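Local coordinates for uncharacterized protein Sortase B (Clostridium perfringens, PDB 5YFK) that is a class B sortase, a cysteine transpeptidase of the family that joins surface proteins to the bacterial cell wall, here with its active-site cysteine replaced, at residues S172-Y177 against L197-R202; E166-F171 against E178-E183; I66-V71 against D118-Q123; S22-S27 against R56-V61. The protein carries 1 engineered substitution. All blocks are in the same frame, centred on the assembly; numbering follows the deposited sequence.

Interaction 1: residues S172-Y177 against L197-R202; sequences SNKEDY and LNSNDR
The Tyr177 ring is the flat group of this contact, and the loop 197-202 meets it along one edge. Ser199 O lies in the ring plane, 3.3 Å from Tyr177 CE2. Asp201 O is also near that plane, beside CE2 and the hydroxyl. The ring of Phe171 packs obliquely on Tyr177, planes at about 55°. Tyr177 CG is anti to its backbone N (chi1 -175°), which sends the ring from the helix toward the loop. At the tip, Tyr177 OH donates to Asp201 O at 2.7 Å. The hydroxyl sits well above the carbonyl plane rather than on a lone pair.

Lys174 crosses Asn200 obliquely. Lys174 CG and CD lie beside Ser199 CB, with CG at 3.6 Å. Bends at chi2 and chi3 turn the amine toward Asn200, and Lys174 NZ ends 3.9 Å from Asn200 OD1.

Asn198 to Asp201 form a type I turn, closed by Asp201 N to Asn198 O. An Asx turn lies within it, with Asn200 N donating to Asn198 OD1 at 2.9 Å. Asp201 OD2 accepts from Asn198 N at 2.8 Å and forms a salt bridge with Lys223. Within 172-177, Asp176 N donates to Asn173 OD1 at 2.8 Å, nearly along the C=O axis. This Asn N-cap starts helix 174-186, whose first turn meets, through Lys174 and Tyr177, the turn leading into strand 203-210 of the sortase domain.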
loop_
_atom_site.group_PDB
_atom_site.type_symbol
_atom_site.label_atom_id
_atom_site.label_comp_id
_atom_site.label_asym_id
_atom_site.label_seq_id
_atom_site.Cartn_x
_atom_site.Cartn_y
_atom_site.Cartn_z
ATOM N N SER A 172 -2.079 -21.407 4.732
ATOM C CA SER A 172 -2.610 -22.660 5.281
ATOM C C SER A 172 -2.503 -22.625 6.802
ATOM O O SER A 172 -3.510 -22.519 7.500
ATOM C CB SER A 172 -1.841 -23.863 4.726
ATOM O OG SER A 172 -2.115 -24.053 3.344
ATOM N N ASN A 173 -1.276 -22.444 7.277
ATOM C CA ASN A 173 -0.965 -22.545 8.697
ATOM C C ASN A 173 0.167 -21.602 9.042
ATOM O O ASN A 173 0.724 -20.960 8.153
ATOM C CB ASN A 173 -0.568 -23.982 9.060
ATOM C CG ASN A 173 0.488 -24.554 8.129
ATOM O OD1 ASN A 173 1.538 -23.957 7.926
ATOM N ND2 ASN A 173 0.255 -25.769 7.647
ATOM N N LYS A 174 0.522 -21.578 10.324
ATOM C CA LYS A 174 1.605 -20.757 10.854
ATOM C C LYS A 174 2.938 -21.006 10.136
ATOM O O LYS A 174 3.707 -20.068 9.883
ATOM C CB LYS A 174 1.777 -21.072 12.342
ATOM C CG LYS A 174 2.627 -20.081 13.114
ATOM C CD LYS A 174 1.780 -18.956 13.698
ATOM C CE LYS A 174 1.087 -19.380 14.981
ATOM N NZ LYS A 174 0.060 -18.383 15.391
ATOM N N GLU A 175 3.294 -22.282 10.013
ATOM C CA GLU A 175 4.536 -22.697 9.355
ATOM C C GLU A 175 4.654 -22.110 7.938
ATOM O O GLU A 175 5.734 -21.649 7.512
ATOM C CB GLU A 175 4.569 -24.239 9.284
ATOM C CG GLU A 175 5.764 -24.831 8.555
ATOM C CD GLU A 175 5.763 -26.358 8.565
ATOM O OE1 GLU A 175 5.316 -26.941 9.578
ATOM O OE2 GLU A 175 6.193 -26.974 7.560
ATOM N N ASP A 176 3.572 -22.219 7.182
ATOM C CA ASP A 176 3.516 -21.701 5.815
ATOM C C ASP A 176 3.699 -20.191 5.811
ATOM O O ASP A 176 4.377 -19.645 4.952
ATOM C CB ASP A 176 2.175 -22.043 5.172
ATOM C CG ASP A 176 2.032 -23.529 4.850
ATOM O OD1 ASP A 176 2.986 -24.304 5.091
ATOM O OD2 ASP A 176 0.962 -23.917 4.330
ATOM N N TYR A 177 3.114 -19.522 6.799
ATOM C CA TYR A 177 3.254 -18.060 6.924
ATOM C C TYR A 177 4.664 -17.671 7.327
ATOM O O TYR A 177 5.227 -16.700 6.824
ATOM C CB TYR A 177 2.272 -17.544 7.956
ATOM C CG TYR A 177 2.240 -16.030 8.095
ATOM C CD1 TYR A 177 2.238 -15.202 6.981
ATOM C CD2 TYR A 177 2.323 -15.442 9.341
ATOM C CE1 TYR A 177 2.149 -13.825 7.114
ATOM C CE2 TYR A 177 2.295 -14.072 9.487
ATOM C CZ TYR A 177 2.191 -13.265 8.375
ATOM O OH TYR A 177 2.227 -11.891 8.552
ATOM N N LEU A 197 10.813 -10.016 13.188
ATOM C CA LEU A 197 9.807 -10.489 12.263
ATOM C C LEU A 197 9.445 -11.925 12.656
ATOM O O LEU A 197 10.336 -12.767 12.886
ATOM C CB LEU A 197 10.320 -10.442 10.820
ATOM C CG LEU A 197 9.260 -10.718 9.748
ATOM C CD1 LEU A 197 8.149 -9.683 9.767
ATOM C CD2 LEU A 197 9.875 -10.833 8.351
ATOM N N ASN A 198 8.151 -12.177 12.803
ATOM C CA ASN A 198 7.682 -13.472 13.298
ATOM C C ASN A 198 6.236 -13.782 12.919
ATOM O O ASN A 198 5.495 -12.920 12.464
ATOM C CB ASN A 198 7.893 -13.551 14.813
ATOM C CG ASN A 198 6.850 -12.782 15.599
ATOM O OD1 ASN A 198 5.788 -13.322 15.923
ATOM N ND2 ASN A 198 7.158 -11.559 15.964
ATOM N N SER A 199 5.838 -15.044 13.062
ATOM C CA SER A 199 4.590 -15.504 12.490
ATOM C C SER A 199 3.349 -14.930 13.189
ATOM O O SER A 199 2.240 -15.037 12.671
ATOM C CB SER A 199 4.549 -17.032 12.553
ATOM O OG SER A 199 4.195 -17.446 13.858
ATOM N N ASN A 200 3.526 -14.204 14.283
ATOM C CA ASN A 200 2.388 -13.474 14.842
ATOM C C ASN A 200 2.127 -12.149 14.149
ATOM O O ASN A 200 1.111 -11.505 14.402
ATOM C CB ASN A 200 2.591 -13.194 16.329
ATOM C CG ASN A 200 2.676 -14.453 17.150
ATOM O OD1 ASN A 200 1.858 -15.363 16.998
ATOM N ND2 ASN A 200 3.736 -14.560 17.937
ATOM N N ASP A 201 3.037 -11.731 13.279
ATOM C CA ASP A 201 2.954 -10.405 12.698
ATOM C C ASP A 201 1.871 -10.298 11.621
ATOM O O ASP A 201 1.419 -11.300 11.037
ATOM C CB ASP A 201 4.301 -9.988 12.102
ATOM C CG ASP A 201 5.322 -9.618 13.163
ATOM O OD1 ASP A 201 4.941 -8.951 14.147
ATOM O OD2 ASP A 201 6.530 -9.885 12.943
ATOM N N ARG A 202 1.431 -9.068 11.396
ATOM C CA ARG A 202 0.579 -8.768 10.254
ATOM C C ARG A 202 1.354 -7.862 9.319
ATOM O O ARG A 202 1.991 -6.902 9.765
ATOM C CB ARG A 202 -0.698 -8.056 10.706
ATOM C CG ARG A 202 -1.685 -7.935 9.555
ATOM C CD ARG A 202 -3.017 -7.331 9.960
ATOM N NE ARG A 202 -4.039 -7.753 9.005
ATOM C CZ ARG A 202 -5.315 -7.377 9.038
ATOM N NH1 ARG A 202 -6.195 -7.966 8.236
ATOM N NH2 ARG A 202 -5.690 -6.374 9.815
#

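Interaction 2: residues E166-F171 against E178-E183; sequences EIKTKF and EKYLKE
The chain leaves helix 160-166 at Ile167, runs on without regular structure and passes helix 174-186, with Lys168 and Tyr180 CA atoms 8.3 Å apart. This is helix-against-loop packing within the sortase domain, centred on one buried tyrosine. Tyr180 CG is anti to its backbone N (chi1 -172°), so the ring reaches from the helix to the loop. Phe171 covers one face, with CZ 3.6 Å above the plane and offset toward the rim. The ring planes lie at 56°, an oblique pair. Lys168 runs past the tyrosine in the opposite direction, its CD 4.0 Å from Tyr180 CD1. At the tip, Ile167 CD1 touches the hydroxyl, and Lys168 N donates a weak, long bond of 3.4 Å to Tyr180 OH. Ile167 continues inward onto Val109 and Ile207 of the sheet. Its side chain is about 8 Å from that of Arg217, the predicted transition-state stabiliser.

Glu166 OE2 and Glu183 OE2 are 4.3 Å apart, close enough for some repulsion, which the salt bridge from Glu166 to Lys187 may ease. Glu166 O lies in the Tyr180 ring plane at its edge. Water 1 donates to Glu166 O at 2.6 Å and to Glu183 OE1 at 3.1 Å.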
loop_
_atom_site.group_PDB
_atom_site.type_symbol
_atom_site.label_atom_id
_atom_site.label_comp_id
_atom_site.label_asym_id
_atom_site.label_seq_id
_atom_site.Cartn_x
_atom_site.Cartn_y
_atom_site.Cartn_z
ATOM N N GLU A 166 4.215 -15.417 -6.507
ATOM C CA GLU A 166 4.753 -15.477 -5.156
ATOM C C GLU A 166 3.825 -14.829 -4.124
ATOM O O GLU A 166 3.779 -15.277 -2.979
ATOM C CB GLU A 166 6.139 -14.825 -5.084
ATOM C CG GLU A 166 7.241 -15.615 -5.763
ATOM C CD GLU A 166 8.430 -14.752 -6.099
ATOM O OE1 GLU A 166 8.340 -13.517 -5.918
ATOM O OE2 GLU A 166 9.442 -15.298 -6.578
ATOM N N ILE A 167 3.204 -13.700 -4.471
ATOM C CA ILE A 167 2.496 -12.881 -3.453
ATOM C C ILE A 167 1.219 -13.629 -3.013
ATOM O O ILE A 167 0.451 -14.115 -3.856
ATOM C CB ILE A 167 2.138 -11.476 -3.978
ATOM C CG1 ILE A 167 3.413 -10.640 -4.208
ATOM C CG2 ILE A 167 1.205 -10.748 -3.008
ATOM C CD1 ILE A 167 4.270 -10.469 -2.969
ATOM N N LYS A 168 1.031 -13.750 -1.701
ATOM C CA LYS A 168 -0.084 -14.495 -1.113
ATOM C C LYS A 168 -0.753 -13.619 -0.046
ATOM O O LYS A 168 -0.053 -12.904 0.690
ATOM C CB LYS A 168 0.430 -15.758 -0.413
ATOM C CG LYS A 168 1.072 -16.801 -1.321
ATOM C CD LYS A 168 1.869 -17.805 -0.500
ATOM C CE LYS A 168 0.960 -18.741 0.301
ATOM N NZ LYS A 168 1.721 -19.754 1.097
ATOM N N THR A 169 -2.084 -13.721 0.054
ATOM C CA THR A 169 -2.869 -13.092 1.128
ATOM C C THR A 169 -3.417 -14.111 2.146
ATOM O O THR A 169 -3.767 -13.753 3.267
ATOM C CB THR A 169 -4.065 -12.317 0.555
ATOM O OG1 THR A 169 -4.871 -13.187 -0.255
ATOM C CG2 THR A 169 -3.592 -11.133 -0.337
ATOM N N LYS A 170 -3.337 -15.381 1.790
ATOM C CA LYS A 170 -4.000 -16.449 2.506
ATOM C C LYS A 170 -2.922 -17.447 2.842
ATOM O O LYS A 170 -2.141 -17.799 1.972
ATOM C CB LYS A 170 -5.034 -17.146 1.611
ATOM C CG LYS A 170 -6.184 -16.260 1.158
ATOM C CD LYS A 170 -7.002 -15.783 2.353
ATOM C CE LYS A 170 -8.318 -15.130 1.941
ATOM N NZ LYS A 170 -8.126 -13.766 1.374
ATOM N N PHE A 171 -2.917 -17.943 4.081
ATOM C CA PHE A 171 -1.957 -18.973 4.480
ATOM C C PHE A 171 -2.606 -20.232 5.081
ATOM O O PHE A 171 -3.563 -20.140 5.839
ATOM C CB PHE A 171 -0.939 -18.375 5.437
ATOM C CG PHE A 171 -0.155 -17.245 4.832
ATOM C CD1 PHE A 171 0.900 -17.512 3.995
ATOM C CD2 PHE A 171 -0.641 -15.940 4.893
ATOM C CE1 PHE A 171 1.540 -16.487 3.315
ATOM C CE2 PHE A 171 -0.026 -14.914 4.202
ATOM C CZ PHE A 171 1.037 -15.196 3.368
ATOM N N GLU A 178 5.230 -18.392 8.283
ATOM C CA GLU A 178 6.575 -18.112 8.681
ATOM C C GLU A 178 7.528 -18.245 7.480
ATOM O O GLU A 178 8.429 -17.431 7.272
ATOM C CB GLU A 178 7.003 -19.044 9.807
ATOM C CG GLU A 178 8.409 -18.766 10.307
ATOM C CD GLU A 178 8.571 -17.378 10.910
ATOM O OE1 GLU A 178 7.553 -16.693 11.139
ATOM O OE2 GLU A 178 9.723 -16.959 11.156
ATOM N N LYS A 179 7.296 -19.266 6.678
ATOM C CA LYS A 179 8.104 -19.498 5.489
ATOM C C LYS A 179 7.981 -18.296 4.540
ATOM O O LYS A 179 8.967 -17.850 3.938
ATOM C CB LYS A 179 7.621 -20.774 4.800
ATOM C CG LYS A 179 8.327 -21.085 3.483
ATOM C CD LYS A 179 8.056 -22.515 3.017
ATOM C CE LYS A 179 7.103 -22.555 1.826
ATOM N NZ LYS A 179 5.766 -23.117 2.182
ATOM N N TYR A 180 6.747 -17.829 4.345
ATOM C CA TYR A 180 6.506 -16.629 3.522
ATOM C C TYR A 180 7.244 -15.393 4.028
ATOM O O TYR A 180 7.879 -14.656 3.249
ATOM C CB TYR A 180 5.008 -16.328 3.465
ATOM C CG TYR A 180 4.666 -15.221 2.485
ATOM C CD1 TYR A 180 4.640 -15.461 1.114
ATOM C CD2 TYR A 180 4.379 -13.933 2.923
ATOM C CE1 TYR A 180 4.225 -14.485 0.227
ATOM C CE2 TYR A 180 3.990 -12.934 2.039
ATOM C CZ TYR A 180 3.952 -13.197 0.689
ATOM O OH TYR A 180 3.609 -12.198 -0.209
ATOM N N LEU A 181 7.181 -15.161 5.336
ATOM C CA LEU A 181 7.837 -14.010 5.937
ATOM C C LEU A 181 9.338 -14.078 5.684
ATOM O O LEU A 181 9.961 -13.085 5.330
ATOM C CB LEU A 181 7.555 -13.933 7.439
ATOM C CG LEU A 181 6.091 -13.604 7.776
ATOM C CD1 LEU A 181 5.856 -13.574 9.271
ATOM C CD2 LEU A 181 5.706 -12.278 7.143
ATOM N N LYS A 182 9.916 -15.246 5.922
ATOM C CA LYS A 182 11.354 -15.472 5.684
ATOM C C LYS A 182 11.768 -15.196 4.233
ATOM O O LYS A 182 12.765 -14.484 3.985
ATOM C CB LYS A 182 11.735 -16.901 6.115
ATOM C CG LYS A 182 13.128 -17.356 5.683
ATOM C CD LYS A 182 13.718 -18.345 6.672
ATOM C CE LYS A 182 14.203 -19.617 6.004
ATOM N NZ LYS A 182 14.652 -20.599 7.033
ATOM N N GLU A 183 10.931 -15.630 3.290
ATOM C CA GLU A 183 11.179 -15.382 1.877
ATOM C C GLU A 183 11.172 -13.876 1.621
ATOM O O GLU A 183 12.042 -13.361 0.936
ATOM C CB GLU A 183 10.111 -16.046 1.001
ATOM C CG GLU A 183 10.013 -15.452 -0.404
ATOM C CD GLU A 183 8.773 -15.877 -1.205
ATOM O OE1 GLU A 183 7.624 -15.590 -0.770
ATOM O OE2 GLU A 183 8.956 -16.258 -2.393
HETATM O O HOH W 1 5.354 -17.143 -2.172
HETATM O O HOH W 2 4.701 -20.047 2.473
#

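Interaction 3: residues I66-V71 against D118-Q123; sequences IDFPVV and DTMFAQ
From its CB, Ile66 points at the loop 118-123 and divides its branches between three residues. CG1 is anti to the carbonyl carbon (chi1 -58°) and lies 3.6 Å from Met120 O. CG2, the other branch, meets Phe121 CE1 at 3.6 Å, the two side chains crossing at about a right angle. CD1, at the tip, reaches Gln123 CB at 4.3 Å.

Phe68 of strand 67-72 makes the second approach. Its CE2 is 3.3 Å from Met120 O, and Met120 SD lies 4.7 Å from the ring centroid, an oblique Met-aromatic contact.

The loop is shaped by a type II' turn from Thr119 to Ala122. Gln123 NE2 donates a hydrogen bond to the syn lone pair of Asp118 OD1 at 2.8 Å.

The Met120 side chain is about 4 Å from that of His113, the predicted proton donor/acceptor, beside the probable active site. The loop lies between strand 107-111 and helix 130-135. Ile94 of strand 94-96 touches Phe68, Met120 and Phe121, which also packs on strand 203-210.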
loop_
_atom_site.group_PDB
_atom_site.type_symbol
_atom_site.label_atom_id
_atom_site.label_comp_id
_atom_site.label_asym_id
_atom_site.label_seq_id
_atom_site.Cartn_x
_atom_site.Cartn_y
_atom_site.Cartn_z
ATOM N N ILE A 66 3.012 9.893 -1.147
ATOM C CA ILE A 66 2.008 8.846 -1.111
ATOM C C ILE A 66 1.054 9.091 0.064
ATOM O O ILE A 66 1.396 8.940 1.235
ATOM C CB ILE A 66 2.631 7.442 -1.056
ATOM C CG1 ILE A 66 3.537 7.217 -2.259
ATOM C CG2 ILE A 66 1.534 6.369 -1.053
ATOM C CD1 ILE A 66 4.446 6.028 -2.066
ATOM N N ASP A 67 -0.146 9.518 -0.279
ATOM C CA ASP A 67 -1.099 10.106 0.658
ATOM C C ASP A 67 -2.474 10.041 0.002
ATOM O O ASP A 67 -2.922 10.988 -0.683
ATOM C CB ASP A 67 -0.725 11.559 0.951
ATOM C CG ASP A 67 -1.470 12.138 2.127
ATOM O OD1 ASP A 67 -2.324 11.455 2.726
ATOM O OD2 ASP A 67 -1.176 13.307 2.462
ATOM N N PHE A 68 -3.094 8.865 0.087
ATOM C CA PHE A 68 -4.218 8.537 -0.770
ATOM C C PHE A 68 -5.310 7.765 -0.032
ATOM O O PHE A 68 -5.020 6.886 0.787
ATOM C CB PHE A 68 -3.745 7.677 -1.946
ATOM C CG PHE A 68 -2.757 8.365 -2.849
ATOM C CD1 PHE A 68 -3.162 9.405 -3.662
ATOM C CD2 PHE A 68 -1.455 7.918 -2.941
ATOM C CE1 PHE A 68 -2.261 10.030 -4.503
ATOM C CE2 PHE A 68 -0.550 8.544 -3.764
ATOM C CZ PHE A 68 -0.963 9.590 -4.559
ATOM N N PRO A 69 -6.541 7.846 -0.573
ATOM C CA PRO A 69 -7.546 6.831 -0.279
ATOM C C PRO A 69 -7.294 5.536 -1.071
ATOM O O PRO A 69 -6.634 5.561 -2.097
ATOM C CB PRO A 69 -8.848 7.506 -0.745
ATOM C CG PRO A 69 -8.399 8.350 -1.890
ATOM C CD PRO A 69 -7.020 8.845 -1.550
ATOM N N VAL A 70 -7.605 4.410 -0.448
ATOM C CA VAL A 70 -7.443 3.100 -1.038
ATOM C C VAL A 70 -8.799 2.426 -1.178
ATOM O O VAL A 70 -9.566 2.349 -0.219
ATOM C CB VAL A 70 -6.550 2.197 -0.176
ATOM C CG1 VAL A 70 -6.315 0.876 -0.884
ATOM C CG2 VAL A 70 -5.258 2.914 0.146
ATOM N N VAL A 71 -9.039 1.900 -2.367
ATOM C CA VAL A 71 -10.298 1.223 -2.670
ATOM C C VAL A 71 -10.074 -0.266 -2.917
ATOM O O VAL A 71 -8.961 -0.710 -3.177
ATOM C CB VAL A 71 -10.966 1.855 -3.914
ATOM C CG1 VAL A 71 -11.384 3.274 -3.620
ATOM C CG2 VAL A 71 -10.054 1.796 -5.129
ATOM N N ASP A 118 5.912 11.032 -11.108
ATOM C CA ASP A 118 5.950 11.349 -9.684
ATOM C C ASP A 118 4.558 11.392 -9.040
ATOM O O ASP A 118 4.238 12.300 -8.274
ATOM C CB ASP A 118 6.634 12.698 -9.499
ATOM C CG ASP A 118 7.343 12.807 -8.176
ATOM O OD1 ASP A 118 7.441 11.779 -7.489
ATOM O OD2 ASP A 118 7.748 13.932 -7.809
ATOM N N THR A 119 3.693 10.450 -9.404
ATOM C CA THR A 119 2.364 10.360 -8.798
ATOM C C THR A 119 1.994 8.916 -8.464
ATOM O O THR A 119 2.638 8.006 -8.931
ATOM C CB THR A 119 1.268 10.915 -9.727
ATOM O OG1 THR A 119 1.239 10.160 -10.948
ATOM C CG2 THR A 119 1.523 12.388 -10.027
ATOM N N MET A 120 0.928 8.750 -7.681
ATOM C CA MET A 120 0.431 7.426 -7.255
ATOM C C MET A 120 1.536 6.724 -6.468
ATOM O O MET A 120 2.008 7.284 -5.473
ATOM C CB MET A 120 -0.075 6.605 -8.418
ATOM C CG MET A 120 -1.120 7.359 -9.255
ATOM S SD MET A 120 -2.395 8.288 -8.345
ATOM C CE MET A 120 -3.480 6.994 -7.772
ATOM N N PHE A 121 1.953 5.548 -6.910
ATOM C CA PHE A 121 3.020 4.780 -6.188
ATOM C C PHE A 121 4.415 4.950 -6.827
ATOM O O PHE A 121 5.376 4.243 -6.440
ATOM C CB PHE A 121 2.657 3.286 -6.108
ATOM C CG PHE A 121 1.963 2.850 -4.823
ATOM C CD1 PHE A 121 1.352 3.761 -3.969
ATOM C CD2 PHE A 121 1.642 1.495 -4.649
ATOM C CE1 PHE A 121 0.659 3.339 -2.830
ATOM C CE2 PHE A 121 0.976 1.066 -3.509
ATOM C CZ PHE A 121 0.472 1.988 -2.600
ATOM N N ALA A 122 4.609 5.992 -7.644
ATOM C CA ALA A 122 5.939 6.244 -8.219
ATOM C C ALA A 122 7.004 6.226 -7.133
ATOM O O ALA A 122 8.085 5.657 -7.301
ATOM C CB ALA A 122 5.967 7.584 -8.944
ATOM N N GLN A 123 6.729 6.901 -6.024
ATOM C CA GLN A 123 7.767 7.098 -5.005
ATOM C C GLN A 123 8.128 5.899 -4.190
ATOM O O GLN A 123 9.141 5.918 -3.479
ATOM C CB GLN A 123 7.449 8.310 -4.120
ATOM C CG GLN A 123 7.603 9.588 -4.905
ATOM C CD GLN A 123 7.736 10.816 -4.024
ATOM O OE1 GLN A 123 7.640 10.732 -2.788
ATOM N NE2 GLN A 123 7.754 11.971 -4.663
#

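Interaction 4: residues S22-S27 against R56-V61; sequences SLSPLS and RFWIKV
Ser24 sits over one face of the Trp58 indole. Its CB is 3.7 Å from the centroid of the six-membered ring and 18° off the normal, a CH-pi contact. Its OG lies 3.5 Å above the same plane, offset toward the rim. Pro25 crosses Trp58 obliquely, with its CD 3.7 Å from Trp58 CE3. Leu26 slides past in the opposite direction and puts CD1 3.8 Å from Trp58 CD1. Leu26 CD1 also meets Lys60 CB at 3.9 Å.

Trp58 CG is anti to its backbone N (chi1 -166°), which lays the indole against the loop. The loop between helices 16-19 and 35-51 packs on strand 55-61 of the sortase sheet. A classic beta bulge, Arg56 and Phe57 facing Val70, comes just before Trp58.

An ST turn shapes the loop. Ser24 OG, anti to its backbone N, accepts from Leu26 N at 2.9 Å with an N-H...O angle of 154°. Trp58 NE1 donates to Asp67 OD1, and Asp67 in turn pairs with Arg21. Lys60 bends at chi2 and carries its amine away to Thr64 O and Ile66 O. Farther out, Leu23 packs on helix 35-51, and Tyr142 of strand 138-143 touches both Pro25 and Leu26.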
loop_
_atom_site.group_PDB
_atom_site.type_symbol
_atom_site.label_atom_id
_atom_site.label_comp_id
_atom_site.label_asym_id
_atom_site.label_seq_id
_atom_site.Cartn_x
_atom_site.Cartn_y
_atom_site.Cartn_z
ATOM N N SER A 22 -7.860 16.539 1.381
ATOM C CA SER A 22 -8.417 17.349 2.459
ATOM C C SER A 22 -9.413 16.516 3.267
ATOM O O SER A 22 -9.663 16.799 4.433
ATOM C CB SER A 22 -9.103 18.589 1.882
ATOM O OG SER A 22 -10.366 18.248 1.332
ATOM N N LEU A 23 -9.829 15.389 2.691
ATOM C CA LEU A 23 -10.700 14.431 3.372
ATOM C C LEU A 23 -9.911 13.337 4.082
ATOM O O LEU A 23 -10.478 12.320 4.482
ATOM C CB LEU A 23 -11.639 13.769 2.370
ATOM C CG LEU A 23 -12.993 14.428 2.137
ATOM C CD1 LEU A 23 -13.840 13.506 1.281
ATOM C CD2 LEU A 23 -13.685 14.733 3.460
ATOM N N SER A 24 -8.609 13.533 4.228
ATOM C CA SER A 24 -7.778 12.494 4.816
ATOM C C SER A 24 -8.028 12.410 6.301
ATOM O O SER A 24 -7.926 13.408 7.004
ATOM C CB SER A 24 -6.304 12.754 4.582
ATOM O OG SER A 24 -5.556 11.900 5.427
ATOM N N PRO A 25 -8.281 11.195 6.801
ATOM C CA PRO A 25 -8.419 11.023 8.231
ATOM C C PRO A 25 -7.078 11.052 8.944
ATOM O O PRO A 25 -7.043 10.964 10.164
ATOM C CB PRO A 25 -9.095 9.650 8.358
ATOM C CG PRO A 25 -8.710 8.921 7.111
ATOM C CD PRO A 25 -8.626 9.975 6.050
ATOM N N LEU A 26 -6.001 11.297 8.194
ATOM C CA LEU A 26 -4.673 11.460 8.777
ATOM C C LEU A 26 -4.186 12.906 8.632
ATOM O O LEU A 26 -3.090 13.146 8.129
ATOM C CB LEU A 26 -3.669 10.517 8.099
ATOM C CG LEU A 26 -3.921 9.008 8.237
ATOM C CD1 LEU A 26 -2.974 8.195 7.367
ATOM C CD2 LEU A 26 -3.811 8.562 9.689
ATOM N N SER A 27 -4.978 13.865 9.104
ATOM C CA SER A 27 -4.561 15.268 9.086
ATOM C C SER A 27 -3.715 15.619 10.306
ATOM O O SER A 27 -2.843 16.487 10.235
ATOM C CB SER A 27 -5.779 16.186 9.017
ATOM O OG SER A 27 -6.386 16.116 7.739
ATOM N N ARG A 56 -11.781 1.627 1.386
ATOM C CA ARG A 56 -11.483 0.753 2.513
ATOM C C ARG A 56 -10.644 1.418 3.599
ATOM O O ARG A 56 -10.876 1.186 4.789
ATOM C CB ARG A 56 -10.786 -0.523 2.042
ATOM C CG ARG A 56 -11.585 -1.347 1.033
ATOM C CD ARG A 56 -12.749 -2.065 1.712
ATOM N NE ARG A 56 -13.569 -2.823 0.762
ATOM C CZ ARG A 56 -14.693 -2.370 0.213
ATOM N NH1 ARG A 56 -15.145 -1.164 0.516
ATOM N NH2 ARG A 56 -15.345 -3.111 -0.667
ATOM N N PHE A 57 -9.609 2.156 3.205
ATOM C CA PHE A 57 -8.745 2.800 4.178
ATOM C C PHE A 57 -7.905 3.898 3.526
ATOM O O PHE A 57 -7.855 4.016 2.295
ATOM C CB PHE A 57 -7.829 1.763 4.886
ATOM C CG PHE A 57 -7.012 0.916 3.948
ATOM C CD1 PHE A 57 -5.719 1.280 3.618
ATOM C CD2 PHE A 57 -7.464 -0.339 3.559
ATOM C CE1 PHE A 57 -4.954 0.492 2.765
ATOM C CE2 PHE A 57 -6.663 -1.182 2.789
ATOM C CZ PHE A 57 -5.382 -0.776 2.423
ATOM N N TRP A 58 -7.198 4.657 4.356
ATOM C CA TRP A 58 -6.284 5.674 3.871
ATOM C C TRP A 58 -4.830 5.195 4.084
ATOM O O TRP A 58 -4.514 4.523 5.068
ATOM C CB TRP A 58 -6.519 7.002 4.604
ATOM C CG TRP A 58 -5.851 8.174 3.922
ATOM C CD1 TRP A 58 -4.524 8.494 3.945
ATOM C CD2 TRP A 58 -6.457 9.068 2.989
ATOM N NE1 TRP A 58 -4.285 9.569 3.144
ATOM C CE2 TRP A 58 -5.429 9.869 2.454
ATOM C CE3 TRP A 58 -7.755 9.203 2.487
ATOM C CZ2 TRP A 58 -5.686 10.913 1.605
ATOM C CZ3 TRP A 58 -8.016 10.239 1.625
ATOM C CH2 TRP A 58 -6.980 11.076 1.171
ATOM N N ILE A 59 -3.976 5.507 3.131
ATOM C CA ILE A 59 -2.550 5.182 3.248
ATOM C C ILE A 59 -1.721 6.461 3.134
ATOM O O ILE A 59 -1.894 7.265 2.213
ATOM C CB ILE A 59 -2.131 4.155 2.163
ATOM C CG1 ILE A 59 -0.690 3.693 2.361
ATOM C CG2 ILE A 59 -2.318 4.696 0.770
ATOM C CD1 ILE A 59 -0.321 2.470 1.528
ATOM N N LYS A 60 -0.708 6.541 3.986
ATOM C CA LYS A 60 0.287 7.565 3.903
ATOM C C LYS A 60 1.655 6.964 4.148
ATOM O O LYS A 60 1.875 6.293 5.165
ATOM C CB LYS A 60 -0.006 8.670 4.934
ATOM C CG LYS A 60 1.077 9.751 5.030
ATOM C CD LYS A 60 1.182 10.566 3.759
ATOM C CE LYS A 60 2.588 11.104 3.519
ATOM N NZ LYS A 60 2.773 11.485 2.091
ATOM N N VAL A 61 2.607 7.335 3.302
ATOM C CA VAL A 61 3.967 6.802 3.429
ATOM C C VAL A 61 4.947 7.903 3.751
ATOM O O VAL A 61 5.056 8.908 3.050
ATOM C CB VAL A 61 4.425 6.000 2.200
ATOM C CG1 VAL A 61 5.868 5.506 2.385
ATOM C CG2 VAL A 61 3.495 4.812 1.973
#

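The four contacts form two groups. Interactions 1 and 2 have centres 8 Å apart and share helix 174-186. Their segments alternate along the chain, and the two contacts touch directly. Interactions 3 and 4 have centres 11 Å apart and use the neighbouring strands 67-72 and 55-61. They also touch, and Val70 N to Phe57 O links them. Interaction 4 closes before interaction 3 opens, and both precede the other pair. Centres of interactions 1 and 3 lie 28 Å apart, on opposite sides of the chain's centre. The N-terminal loop packs on strand 55-61, while helix 174-186 lies near strands 107-111 and 203-210. Interaction 3 lies nearest the predicted catalytic histidine.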